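Local coordinates for lipoprotein (Mycoplasma mycoides subsp. capri, PDB 7ADK), which is the mycoplasma surface protease MIP, which acts together with the immunoglobulin-binding protein MIB to promote the dissociation of antibody from antigen, at the interface of chains B and A. Residues are numbered along the deposited sequence; one frame, centred on the assembly and turned at random. Chains: chain A, Lipoprotein; chain B, Putative immunoglobulin-blocking virulence protein.

Contact 1: the interface of chains B and A. Residues chain B 460; chain A 472, 678, 680.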
# COMPACT_ATOMS: atom_id res chain seq x y z
N ASP B 460 -2.00 6.38 17.61
CA ASP B 460 -2.09 5.92 18.99
C ASP B 460 -2.73 6.97 19.92
O ASP B 460 -2.82 6.75 21.13
CB ASP B 460 -0.70 5.54 19.50
CG ASP B 460 0.28 6.71 19.59
OD1 ASP B 460 0.29 7.59 18.69
OD2 ASP B 460 1.08 6.75 20.56
N LYS A 472 5.45 10.17 15.97
CA LYS A 472 5.72 9.24 17.09
C LYS A 472 6.07 7.82 16.63
O LYS A 472 5.57 7.33 15.62
CB LYS A 472 4.52 9.24 18.06
CG LYS A 472 4.36 10.59 18.75
CD LYS A 472 3.12 10.65 19.64
CE LYS A 472 2.96 12.07 20.19
NZ LYS A 472 1.63 12.29 20.79
N ASN A 678 0.64 1.21 19.34
CA ASN A 678 0.40 1.32 20.79
C ASN A 678 -0.95 1.97 21.14
O ASN A 678 -1.01 3.03 21.77
CB ASN A 678 1.62 1.98 21.47
CG ASN A 678 2.08 3.26 20.79
OD1 ASN A 678 2.85 3.25 19.86
ND2 ASN A 678 1.63 4.40 21.22
N GLU A 680 -4.41 2.60 23.20
CA GLU A 680 -4.72 2.64 24.63
C GLU A 680 -5.38 1.34 25.11
O GLU A 680 -6.26 0.77 24.45
CB GLU A 680 -5.54 3.88 25.02
CG GLU A 680 -6.89 4.08 24.31
CD GLU A 680 -6.78 4.96 23.06
OE1 GLU A 680 -6.01 4.63 22.14
OE2 GLU A 680 -7.47 5.98 22.99
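B:Asp460 and A:Asn678 meet as a carboxylate and a primary amide, and their contact illustrates how a small polar interface can be close on one flank and slack on the others. Both residues lie in loops, A:Asn678 in the stretch that precedes helix 688-691 of the protease. In the close part, the amide nitrogen ND2 of A:Asn678 donates a hydrogen bond to the carboxylate oxygen OD2 of B:Asp460, 2.5 Å away. The bond is well short of straight, with 130° at the hydrogen. It reaches OD2 on the anti side and clearly out of the carboxylate plane, while the acceptor itself sits slightly tilted from the plane of the amide. The two flat groups stand nearly perpendicular, 81° apart, so the carboxylate and the amide do not lie face to face. With CG of B:Asp460 held between the backbone N and the carbonyl carbon (chi1 65°), the carboxylate is directed at A:Asn678. Beside the bond the CB methylene of B:Asp460 packs against the amide end of A:Asn678, 3.8 Å from its CG.

Away from this pair the fit relaxes. A:Lys472 runs past the other carboxylate oxygen as an extended chain, its methylene carbon CD 4.3 Å from OD1 of B:Asp460. Its amine goes further on, leaving NZ 5.3 Å from that OD1. At this separation there is no salt bridge, although the opposite charges may still give a weak, long-range attraction. A:Glu680 adds very little, with 4 Å² of its surface hidden against 42 Å² for A:Asn678. Its chain bends at chi2 and turns its carboxylate toward the backbone of B:Asp460, where OE1 remains 4.0 Å from the carbonyl O.

Contact 2: the interface of chains B and A. Residues chain B 680-681, 683; chain A 671, 675, 685-686.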
# COMPACT_ATOMS: atom_id res chain seq x y z
N SER B 680 -1.64 -11.72 17.13
CA SER B 680 -1.21 -10.31 17.21
C SER B 680 0.24 -10.01 16.76
O SER B 680 0.54 -8.89 16.37
CB SER B 680 -1.40 -9.81 18.64
OG SER B 680 -2.72 -9.98 19.06
N ASN B 681 1.12 -11.01 16.78
CA ASN B 681 2.53 -10.90 16.39
C ASN B 681 2.83 -11.28 14.92
O ASN B 681 3.60 -10.60 14.25
CB ASN B 681 3.35 -11.74 17.38
CG ASN B 681 3.00 -13.21 17.40
OD1 ASN B 681 1.93 -13.61 16.98
ND2 ASN B 681 3.89 -14.06 17.80
N ASN B 683 4.84 -13.78 14.20
CA ASN B 683 6.11 -14.53 14.38
C ASN B 683 5.95 -16.02 14.70
O ASN B 683 6.93 -16.67 15.07
CB ASN B 683 6.98 -13.84 15.46
CG ASN B 683 7.49 -12.47 15.06
OD1 ASN B 683 6.73 -11.59 14.73
ND2 ASN B 683 8.78 -12.27 15.02
N LYS A 671 7.42 -8.67 9.63
CA LYS A 671 6.40 -9.00 10.64
C LYS A 671 5.88 -7.80 11.41
O LYS A 671 4.82 -7.91 12.02
CB LYS A 671 6.99 -10.05 11.60
CG LYS A 671 7.22 -11.38 10.87
CD LYS A 671 7.91 -12.42 11.75
CE LYS A 671 8.10 -13.72 10.94
NZ LYS A 671 9.01 -14.67 11.63
N LYS A 675 1.49 -3.87 13.15
CA LYS A 675 1.47 -4.63 14.41
C LYS A 675 2.06 -3.89 15.61
O LYS A 675 1.81 -4.29 16.74
CB LYS A 675 2.15 -5.99 14.16
CG LYS A 675 1.56 -6.85 13.02
CD LYS A 675 0.15 -7.36 13.33
CE LYS A 675 -0.29 -8.39 12.29
NZ LYS A 675 -1.56 -9.05 12.65
N SER A 685 2.85 -6.64 21.65
CA SER A 685 2.85 -7.99 21.09
C SER A 685 4.25 -8.52 20.73
O SER A 685 4.39 -9.69 20.36
CB SER A 685 1.92 -8.00 19.88
OG SER A 685 1.56 -9.32 19.53
N PHE A 686 5.29 -7.69 20.85
CA PHE A 686 6.70 -8.04 20.59
C PHE A 686 7.58 -7.67 21.79
O PHE A 686 7.34 -6.66 22.45
CB PHE A 686 7.19 -7.35 19.32
CG PHE A 686 6.35 -7.65 18.10
CD1 PHE A 686 6.59 -8.81 17.33
CD2 PHE A 686 5.30 -6.80 17.75
CE1 PHE A 686 5.78 -9.10 16.22
CE2 PHE A 686 4.49 -7.09 16.66
CZ PHE A 686 4.72 -8.24 15.88
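A:Phe686 brings the rim of its ring against B:Asn681 and B:Asn683, an example of an aromatic residue used by its edge where the partner surface is largely polar. The ring carbon CZ lies 3.5 Å from CA of B:Asn681, so this part of the contact is with backbone. CG of B:Asn683, the amide carbon, lies in the ring plane at the edge, 4.0 Å from CE1 of A:Phe686. Amide and ring are turned 65° apart, which excludes stacking of the two. The B:Asn683 amide is met instead by A:Lys671, whose methylene CD lies over one face of it, 3.3 Å from CG. Extended beyond CG, this lysine lays its aliphatic stem across the asparagine and carries NZ past it.

Toward the rim the contact passes to two serines and a second lysine. CB of A:Ser685 is 4.0 Å from CB of B:Ser680. The hydroxyl of A:Ser685, placed anti to its own backbone N (chi1 -162°), is turned toward the B:Ser680 and B:Asn681 junction, with OG 3.7 Å from CB of B:Asn681. On the far side of that junction A:Lys675 bends at chi2 and offers methylene groups rather than its amine: CD is 3.4 Å from the carbonyl O of B:Ser680.

Contact 1 and contact 2 lie about 15 Å apart, measured between the centres of their C-alpha atoms, and share no residue. On the protease side they draw largely on one stretch: the residues of contact 2 flank, in sequence, the A:Asn678 and A:Glu680 of contact 1, while A:Lys472 comes from a loop far away in sequence. The immunoglobulin-binding partner contributes two separate segments, one around B:Asp460 and another following strand 676-679. A single protease stretch thus touches two parts of its partner that are distant in sequence, which suggests that docking depends on both segments being held in their folded arrangement.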